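PDB 6C4U: forkhead-associated 1 from Saccharomyces cerevisiae, which is an engineered forkhead-associated domain that binds a phosphothreonine peptide of the human transcription factor c-Myc. Local coordinates for residues 5-10 with 17-22; 71-76 with 86-91. All coordinates share one frame; numbering follows the deposited sequence.

Contact 1: residues 5-10 with 17-22; sequences VFRVIS and IRDFSA
Arg7 and Asp19 meet on one face of an antiparallel hairpin, their side chains running alongside each other in the same direction. The guanidinium grips the carboxylate side-on in a salt bridge, Arg7 NE bonding Asp19 OD1 while Arg7 NH2 reaches Asp19 OD2 at 3.1 Å, each oxygen met on its syn side. The Arg7 chain runs extended to CD and turns at chi3 (-75°), which brings both nitrogens beside the carboxylate. The two planes stand 51° apart, so the pairing is twisted rather than flat. Beside it, Ile17 CG2 packs 4.0 Å from Arg7 CD. An alanine at Arg7 would probably leave the Asp19 carboxylate without its charge partner and Ile17 without this aliphatic neighbour.

Apolar contacts fill the other face. The rings of Phe6 and Phe20 are offset, their planes 29° apart, and meet most closely at Phe6 CZ and Phe20 CD2. Phe20 CB sits over the Phe6 ring, 4.0 Å from its centroid, in a CH-pi contact. Val8 CG2 touches the edge of the Phe20 ring in its plane, 3.6 Å from Phe20 CE2. Trp38 meets both rings, edge-to-face in the case of Phe6.

Backbone bonds join the strands. Val8 and Arg18 form a hydrogen-bonded pair, and Phe20 N donates to Phe6 O. Phe20 O receives Val5 N at 2.8 Å and, weakly, Phe6 N at 3.3 Å; with two residues thus facing one, this is a classic beta bulge.

The salt bridge lies on the more exposed face, where solvent would probably weaken it, so the buried packing of Phe6, Val8 and Phe20 is likely to contribute more.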
ATOM      1  N   VAL F   5       5.859  -0.327  11.222  1.00 86.58           N
ATOM      2  CA  VAL F   5       4.469  -0.817  11.176  1.00 85.10           C
ATOM      3  C   VAL F   5       4.355  -2.024  10.269  1.00 82.38           C
ATOM      4  O   VAL F   5       3.717  -3.031  10.642  1.00 89.55           O
ATOM      5  CB  VAL F   5       3.496   0.266  10.680  1.00 88.36           C
ATOM      6  CG1 VAL F   5       2.062  -0.271  10.681  1.00 83.03           C
ATOM      7  CG2 VAL F   5       3.625   1.532  11.528  1.00 95.20           C
ATOM      8  N   PHE F   6       4.923  -1.890   9.072  1.00 78.81           N
ATOM      9  CA  PHE F   6       4.895  -2.942   8.061  1.00 75.17           C
ATOM     10  C   PHE F   6       6.009  -2.734   7.050  1.00 75.28           C
ATOM     11  O   PHE F   6       6.647  -1.679   7.001  1.00 73.93           O
ATOM     12  CB  PHE F   6       3.531  -3.018   7.349  1.00 73.14           C
ATOM     13  CG  PHE F   6       3.260  -1.874   6.392  1.00 75.68           C
ATOM     14  CD1 PHE F   6       2.882  -0.619   6.863  1.00 79.69           C
ATOM     15  CD2 PHE F   6       3.350  -2.058   5.025  1.00 79.31           C
ATOM     16  CE1 PHE F   6       2.653   0.435   5.979  1.00 83.94           C
ATOM     17  CE2 PHE F   6       3.115  -1.006   4.149  1.00 88.33           C
ATOM     18  CZ  PHE F   6       2.784   0.231   4.620  1.00 83.74           C
ATOM     19  N   ARG F   7       6.211  -3.764   6.236  1.00 83.37           N
ATOM     20  CA  ARG F   7       7.309  -3.825   5.292  1.00 80.71           C
ATOM     21  C   ARG F   7       6.783  -4.347   3.963  1.00 73.91           C
ATOM     22  O   ARG F   7       5.920  -5.224   3.924  1.00 65.56           O
ATOM     23  CB  ARG F   7       8.370  -4.739   5.865  1.00 93.89           C
ATOM     24  CG  ARG F   7       9.455  -5.159   4.897  1.00117.07           C
ATOM     25  CD  ARG F   7      10.487  -6.048   5.621  1.00139.08           C
ATOM     26  NE  ARG F   7      11.370  -5.292   6.506  1.00136.34           N
ATOM     27  CZ  ARG F   7      11.733  -5.652   7.757  1.00135.16           C
ATOM     28  NH1 ARG F   7      11.226  -6.726   8.342  1.00143.26           N
ATOM     29  NH2 ARG F   7      12.545  -4.866   8.435  1.00136.50           N
ATOM     30  N   VAL F   8       7.343  -3.818   2.883  1.00 77.79           N
ATOM     31  CA  VAL F   8       6.849  -4.086   1.534  1.00 78.97           C
ATOM     32  C   VAL F   8       7.970  -4.618   0.680  1.00 80.45           C
ATOM     33  O   VAL F   8       8.992  -3.975   0.485  1.00 75.45           O
ATOM     34  CB  VAL F   8       6.281  -2.810   0.872  1.00 79.50           C
ATOM     35  CG1 VAL F   8       5.917  -3.029  -0.555  1.00 81.26           C
ATOM     36  CG2 VAL F   8       5.057  -2.342   1.618  1.00 82.16           C
ATOM     37  N   ILE F   9       7.752  -5.820   0.165  1.00 83.81           N
ATOM     38  CA  ILE F   9       8.758  -6.591  -0.551  1.00 81.47           C
ATOM     39  C   ILE F   9       8.274  -6.845  -1.947  1.00 82.20           C
ATOM     40  O   ILE F   9       7.144  -7.298  -2.158  1.00 78.35           O
ATOM     41  CB  ILE F   9       8.886  -7.951   0.191  1.00 84.49           C
ATOM     42  CG1 ILE F   9       9.173  -7.708   1.663  1.00 79.66           C
ATOM     43  CG2 ILE F   9       9.957  -8.799  -0.385  1.00 85.88           C
ATOM     44  CD1 ILE F   9       9.025  -8.944   2.482  1.00 81.50           C
ATOM     45  N   SER F  10       9.163  -6.668  -2.952  1.00 81.15           N
ATOM     46  CA  SER F  10       8.859  -6.939  -4.344  1.00 82.67           C
ATOM     47  C   SER F  10       9.253  -8.375  -4.686  1.00 87.09           C
ATOM     48  O   SER F  10      10.352  -8.791  -4.323  1.00 97.48           O
ATOM     49  CB  SER F  10       9.643  -5.999  -5.201  1.00 82.14           C
ATOM     50  OG  SER F  10       9.329  -6.067  -6.585  1.00 87.93           O
ATOM     51  N   ILE F  17      13.134  -3.799  -0.926  1.00 89.26           N
ATOM     52  CA  ILE F  17      12.440  -3.769   0.357  1.00 93.84           C
ATOM     53  C   ILE F  17      12.302  -2.323   0.848  1.00103.48           C
ATOM     54  O   ILE F  17      13.273  -1.527   0.761  1.00 99.58           O
ATOM     55  CB  ILE F  17      13.238  -4.572   1.314  1.00 91.79           C
ATOM     56  CG1 ILE F  17      13.082  -6.072   0.998  1.00103.27           C
ATOM     57  CG2 ILE F  17      12.750  -4.410   2.793  1.00 94.11           C
ATOM     58  CD1 ILE F  17      14.178  -6.941   1.588  1.00119.57           C
ATOM     59  N   ARG F  18      11.103  -1.993   1.323  1.00108.51           N
ATOM     60  CA  ARG F  18      10.837  -0.723   1.993  1.00 94.73           C
ATOM     61  C   ARG F  18      10.063  -0.901   3.280  1.00 93.00           C
ATOM     62  O   ARG F  18       9.099  -1.659   3.325  1.00 85.31           O
ATOM     63  CB  ARG F  18      10.069   0.228   1.109  1.00 99.89           C
ATOM     64  CG  ARG F  18      10.827   1.079   0.149  1.00107.84           C
ATOM     65  CD  ARG F  18      11.714   2.149   0.796  1.00112.98           C
ATOM     66  NE  ARG F  18      12.589   2.699  -0.214  1.00123.05           N
ATOM     67  CZ  ARG F  18      13.818   2.257  -0.533  1.00125.64           C
ATOM     68  NH1 ARG F  18      14.367   1.205   0.076  1.00121.88           N
ATOM     69  NH2 ARG F  18      14.497   2.868  -1.501  1.00133.88           N
ATOM     70  N   ASP F  19      10.608  -0.291   4.340  1.00101.24           N
ATOM     71  CA  ASP F  19      10.031  -0.324   5.669  1.00106.09           C
ATOM     72  C   ASP F  19       9.290   0.963   5.918  1.00104.30           C
ATOM     73  O   ASP F  19       9.750   2.060   5.499  1.00 93.66           O
ATOM     74  CB  ASP F  19      11.227  -0.428   6.641  1.00105.74           C
ATOM     75  CG  ASP F  19      11.774  -1.827   6.765  1.00119.52           C
ATOM     76  OD1 ASP F  19      11.113  -2.784   6.245  1.00128.24           O
ATOM     77  OD2 ASP F  19      12.837  -1.963   7.408  1.00123.53           O
ATOM     78  N   PHE F  20       8.131   0.846   6.556  1.00100.97           N
ATOM     79  CA  PHE F  20       7.246   1.983   6.820  1.00 89.16           C
ATOM     80  C   PHE F  20       6.965   2.044   8.314  1.00 94.58           C
ATOM     81  O   PHE F  20       6.385   1.100   8.891  1.00 73.96           O
ATOM     82  CB  PHE F  20       5.953   1.798   6.066  1.00 87.33           C
ATOM     83  CG  PHE F  20       6.097   1.955   4.589  1.00 93.52           C
ATOM     84  CD1 PHE F  20       6.450   3.187   4.039  1.00114.55           C
ATOM     85  CD2 PHE F  20       5.891   0.889   3.738  1.00 90.84           C
ATOM     86  CE1 PHE F  20       6.589   3.347   2.686  1.00119.23           C
ATOM     87  CE2 PHE F  20       6.051   1.046   2.385  1.00 96.94           C
ATOM     88  CZ  PHE F  20       6.389   2.260   1.850  1.00108.81           C
ATOM     89  N   SER F  21       7.392   3.136   8.944  1.00115.38           N
ATOM     90  CA  SER F  21       7.316   3.269  10.413  1.00125.28           C
ATOM     91  C   SER F  21       6.403   4.410  10.803  1.00122.97           C
ATOM     92  O   SER F  21       5.978   5.225   9.956  1.00101.40           O
ATOM     93  CB  SER F  21       8.709   3.507  10.988  1.00132.53           C
ATOM     94  OG  SER F  21       9.337   4.540  10.282  1.00144.83           O
ATOM     95  N   ALA F  22       6.121   4.475  12.100  1.00130.95           N
ATOM     96  CA  ALA F  22       5.322   5.552  12.673  1.00136.78           C
ATOM     97  C   ALA F  22       5.640   5.718  14.153  1.00142.38           C
ATOM     98  O   ALA F  22       5.793   4.729  14.890  1.00145.60           O
ATOM     99  CB  ALA F  22       3.854   5.260  12.459  1.00138.21           C
TER

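Contact 2: residues 71-76 with 86-91; sequences LLLNDI and QKVEKN
Asp75 meets Val88 through carbon, not charge: its CB lies 3.6 Å from Val88 CG2. With CG anti to the backbone N (chi1 178°), its carboxylate also runs past the stem of Lys90, Asp75 OD2 being 3.6 Å from Lys90 CG. The charged ends stay apart: Lys87 NZ is 5.2 Å from Asp75 OD2 and Lys90 NZ 6.3 Å, which makes any attraction long-range and probably weak. The other oxygen, OD1, is held by Ser77 and Thr81, whose hydroxyls probably fix the carboxylate's rotation.

Val88 offers its second methyl, CG1, to Leu73 CD2 across 4.3 Å, and both residues rest on Leu83.

Asn91 supplies the hydrogen bond between the segments, its backbone N reaching Asp75 O at 2.9 Å. Its side chain crosses that of Ile76 at about a right angle, with Asn91 ND2 3.7 Å from Ile76 CG2. Asn74 ND2 lies against the Asn91 backbone and is bonded to Ser92 O.

The arrangement is that of a connection at the border of the FHA beta sandwich: after strand 86-87 of one sheet, the chain passes the end of strand 71-75 before strand 94-96 pairs with that strand in the other sheet.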
ATOM      1  N   LEU F  71      -4.207  -2.460   9.069  1.00 90.95           N
ATOM      2  CA  LEU F  71      -3.926  -1.754   7.836  1.00 75.78           C
ATOM      3  C   LEU F  71      -5.072  -1.965   6.866  1.00 71.57           C
ATOM      4  O   LEU F  71      -5.652  -3.037   6.808  1.00 75.41           O
ATOM      5  CB  LEU F  71      -2.624  -2.245   7.242  1.00 76.66           C
ATOM      6  CG  LEU F  71      -1.396  -2.118   8.144  1.00 79.15           C
ATOM      7  CD1 LEU F  71      -0.178  -2.786   7.565  1.00 85.63           C
ATOM      8  CD2 LEU F  71      -1.139  -0.654   8.506  1.00 86.35           C
ATOM      9  N   LEU F  72      -5.370  -0.943   6.086  1.00 69.56           N
ATOM     10  CA  LEU F  72      -6.424  -0.981   5.093  1.00 71.87           C
ATOM     11  C   LEU F  72      -5.885  -0.551   3.746  1.00 72.73           C
ATOM     12  O   LEU F  72      -5.026   0.326   3.680  1.00 70.27           O
ATOM     13  CB  LEU F  72      -7.546  -0.038   5.501  1.00 77.10           C
ATOM     14  CG  LEU F  72      -8.274  -0.422   6.775  1.00 83.18           C
ATOM     15  CD1 LEU F  72      -9.036   0.798   7.264  1.00 94.73           C
ATOM     16  CD2 LEU F  72      -9.248  -1.567   6.551  1.00 86.33           C
ATOM     17  N   LEU F  73      -6.438  -1.137   2.688  1.00 69.89           N
ATOM     18  CA  LEU F  73      -6.031  -0.847   1.320  1.00 73.97           C
ATOM     19  C   LEU F  73      -7.139  -0.095   0.549  1.00 76.67           C
ATOM     20  O   LEU F  73      -8.254  -0.612   0.393  1.00 77.40           O
ATOM     21  CB  LEU F  73      -5.663  -2.160   0.622  1.00 74.22           C
ATOM     22  CG  LEU F  73      -5.508  -2.106  -0.906  1.00 74.41           C
ATOM     23  CD1 LEU F  73      -4.302  -1.292  -1.306  1.00 75.50           C
ATOM     24  CD2 LEU F  73      -5.390  -3.479  -1.494  1.00 83.02           C
ATOM     25  N   ASN F  74      -6.803   1.102   0.048  1.00 74.01           N
ATOM     26  CA  ASN F  74      -7.735   1.966  -0.692  1.00 77.79           C
ATOM     27  C   ASN F  74      -7.280   1.999  -2.156  1.00 77.01           C
ATOM     28  O   ASN F  74      -6.268   2.637  -2.460  1.00 69.30           O
ATOM     29  CB  ASN F  74      -7.747   3.396  -0.037  1.00 76.73           C
ATOM     30  CG  ASN F  74      -8.882   4.317  -0.536  1.00 82.71           C
ATOM     31  OD1 ASN F  74      -8.765   5.565  -0.510  1.00 88.67           O
ATOM     32  ND2 ASN F  74      -9.999   3.719  -0.948  1.00 81.69           N
ATOM     33  N   ASP F  75      -7.975   1.306  -3.064  1.00 80.21           N
ATOM     34  CA  ASP F  75      -7.677   1.512  -4.511  1.00 90.09           C
ATOM     35  C   ASP F  75      -8.160   2.895  -4.939  1.00 85.97           C
ATOM     36  O   ASP F  75      -9.291   3.245  -4.644  1.00 77.74           O
ATOM     37  CB  ASP F  75      -8.340   0.461  -5.427  1.00 95.28           C
ATOM     38  CG  ASP F  75      -8.064   0.730  -6.919  1.00 93.27           C
ATOM     39  OD1 ASP F  75      -6.926   1.139  -7.227  1.00 90.98           O
ATOM     40  OD2 ASP F  75      -8.966   0.566  -7.787  1.00 88.27           O
ATOM     41  N   ILE F  76      -7.323   3.664  -5.631  1.00 87.91           N
ATOM     42  CA  ILE F  76      -7.717   4.995  -6.138  1.00 83.64           C
ATOM     43  C   ILE F  76      -7.174   5.207  -7.547  1.00 87.06           C
ATOM     44  O   ILE F  76      -6.753   6.311  -7.937  1.00 83.61           O
ATOM     45  CB  ILE F  76      -7.274   6.131  -5.190  1.00 82.69           C
ATOM     46  CG1 ILE F  76      -5.761   6.146  -4.991  1.00 83.77           C
ATOM     47  CG2 ILE F  76      -7.947   5.963  -3.833  1.00 89.83           C
ATOM     48  CD1 ILE F  76      -5.239   7.343  -4.234  1.00 86.73           C
ATOM     49  N   GLN F  86      -7.498 -10.916  -6.487  1.00121.80           N
ATOM     50  CA  GLN F  86      -8.879 -10.467  -6.726  1.00111.23           C
ATOM     51  C   GLN F  86      -8.892  -8.947  -6.779  1.00106.04           C
ATOM     52  O   GLN F  86      -8.407  -8.307  -5.855  1.00108.65           O
ATOM     53  CB  GLN F  86      -9.795 -10.941  -5.608  1.00106.31           C
ATOM     54  CG  GLN F  86      -9.944 -12.447  -5.532  1.00118.58           C
ATOM     55  CD  GLN F  86     -10.280 -12.911  -4.107  1.00133.34           C
ATOM     56  OE1 GLN F  86      -9.468 -12.750  -3.191  1.00145.31           O
ATOM     57  NE2 GLN F  86     -11.474 -13.483  -3.916  1.00130.99           N
ATOM     58  N   LYS F  87      -9.434  -8.377  -7.855  1.00102.99           N
ATOM     59  CA  LYS F  87      -9.516  -6.920  -8.022  1.00109.23           C
ATOM     60  C   LYS F  87     -10.402  -6.317  -6.938  1.00112.50           C
ATOM     61  O   LYS F  87     -11.556  -6.694  -6.819  1.00105.56           O
ATOM     62  CB  LYS F  87     -10.100  -6.561  -9.389  1.00107.84           C
ATOM     63  CG  LYS F  87      -9.906  -5.110  -9.808  1.00108.41           C
ATOM     64  CD  LYS F  87     -10.778  -4.802 -11.016  1.00114.09           C
ATOM     65  CE  LYS F  87     -10.212  -3.725 -11.939  1.00122.71           C
ATOM     66  NZ  LYS F  87     -10.744  -2.356 -11.679  1.00122.64           N
ATOM     67  N   VAL F  88      -9.863  -5.401  -6.131  1.00114.34           N
ATOM     68  CA  VAL F  88     -10.665  -4.756  -5.084  1.00106.32           C
ATOM     69  C   VAL F  88     -11.536  -3.681  -5.712  1.00103.06           C
ATOM     70  O   VAL F  88     -11.223  -3.156  -6.787  1.00 91.19           O
ATOM     71  CB  VAL F  88      -9.819  -4.147  -3.942  1.00107.74           C
ATOM     72  CG1 VAL F  88      -8.925  -5.204  -3.318  1.00106.83           C
ATOM     73  CG2 VAL F  88      -8.996  -2.943  -4.405  1.00115.13           C
ATOM     74  N   GLU F  89     -12.630  -3.367  -5.018  1.00100.94           N
ATOM     75  CA  GLU F  89     -13.571  -2.344  -5.459  1.00101.47           C
ATOM     76  C   GLU F  89     -12.909  -0.974  -5.282  1.00 94.27           C
ATOM     77  O   GLU F  89     -12.347  -0.684  -4.221  1.00104.26           O
ATOM     78  CB  GLU F  89     -14.859  -2.421  -4.642  1.00114.44           C
ATOM     79  CG  GLU F  89     -16.066  -1.756  -5.297  1.00122.12           C
ATOM     80  CD  GLU F  89     -17.174  -1.400  -4.307  1.00127.55           C
ATOM     81  OE1 GLU F  89     -17.076  -1.695  -3.090  1.00137.14           O
ATOM     82  OE2 GLU F  89     -18.184  -0.808  -4.745  1.00129.43           O
ATOM     83  N   LYS F  90     -12.974  -0.142  -6.312  1.00 94.29           N
ATOM     84  CA  LYS F  90     -12.371   1.190  -6.255  1.00 93.89           C
ATOM     85  C   LYS F  90     -12.997   2.073  -5.154  1.00 90.35           C
ATOM     86  O   LYS F  90     -14.189   1.982  -4.875  1.00 92.68           O
ATOM     87  CB  LYS F  90     -12.451   1.895  -7.608  1.00 91.52           C
ATOM     88  CG  LYS F  90     -11.560   3.116  -7.690  1.00 91.60           C
ATOM     89  CD  LYS F  90     -11.578   3.740  -9.065  1.00 94.24           C
ATOM     90  CE  LYS F  90     -10.913   5.102  -9.060  1.00101.12           C
ATOM     91  NZ  LYS F  90     -11.167   5.866 -10.303  1.00106.23           N
ATOM     92  N   ASN F  91     -12.158   2.879  -4.515  1.00 82.28           N
ATOM     93  CA  ASN F  91     -12.552   3.724  -3.387  1.00 83.52           C
ATOM     94  C   ASN F  91     -13.199   2.976  -2.214  1.00 80.77           C
ATOM     95  O   ASN F  91     -13.986   3.548  -1.481  1.00 84.85           O
ATOM     96  CB  ASN F  91     -13.404   4.892  -3.892  1.00 78.44           C
ATOM     97  CG  ASN F  91     -12.571   5.894  -4.672  1.00 83.36           C
ATOM     98  OD1 ASN F  91     -12.746   6.087  -5.886  1.00 87.59           O
ATOM     99  ND2 ASN F  91     -11.627   6.535  -3.960  1.00 80.91           N
TER

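Contact 1 closes before contact 2 opens along the chain, and their centres stand about 18 Å apart on opposite sides of the chain's centre. Strands 18-21 and 86-87 are the two outermost strands of the six-stranded antiparallel sheet, so the contacts mark its two borders. Contact 1 lies within that sheet, whereas contact 2 ties its far border to strand 71-75 of the second, mixed sheet. Segment 71-76 nevertheless reaches contact 1 through Leu71, at the end of the strand away from 86-91: Leu71 CD1 packs 3.7 Å from Phe6 CB. Together they show how a beta sandwich is bound by pairing within a sheet, by core packing between sheets and by connections at the border.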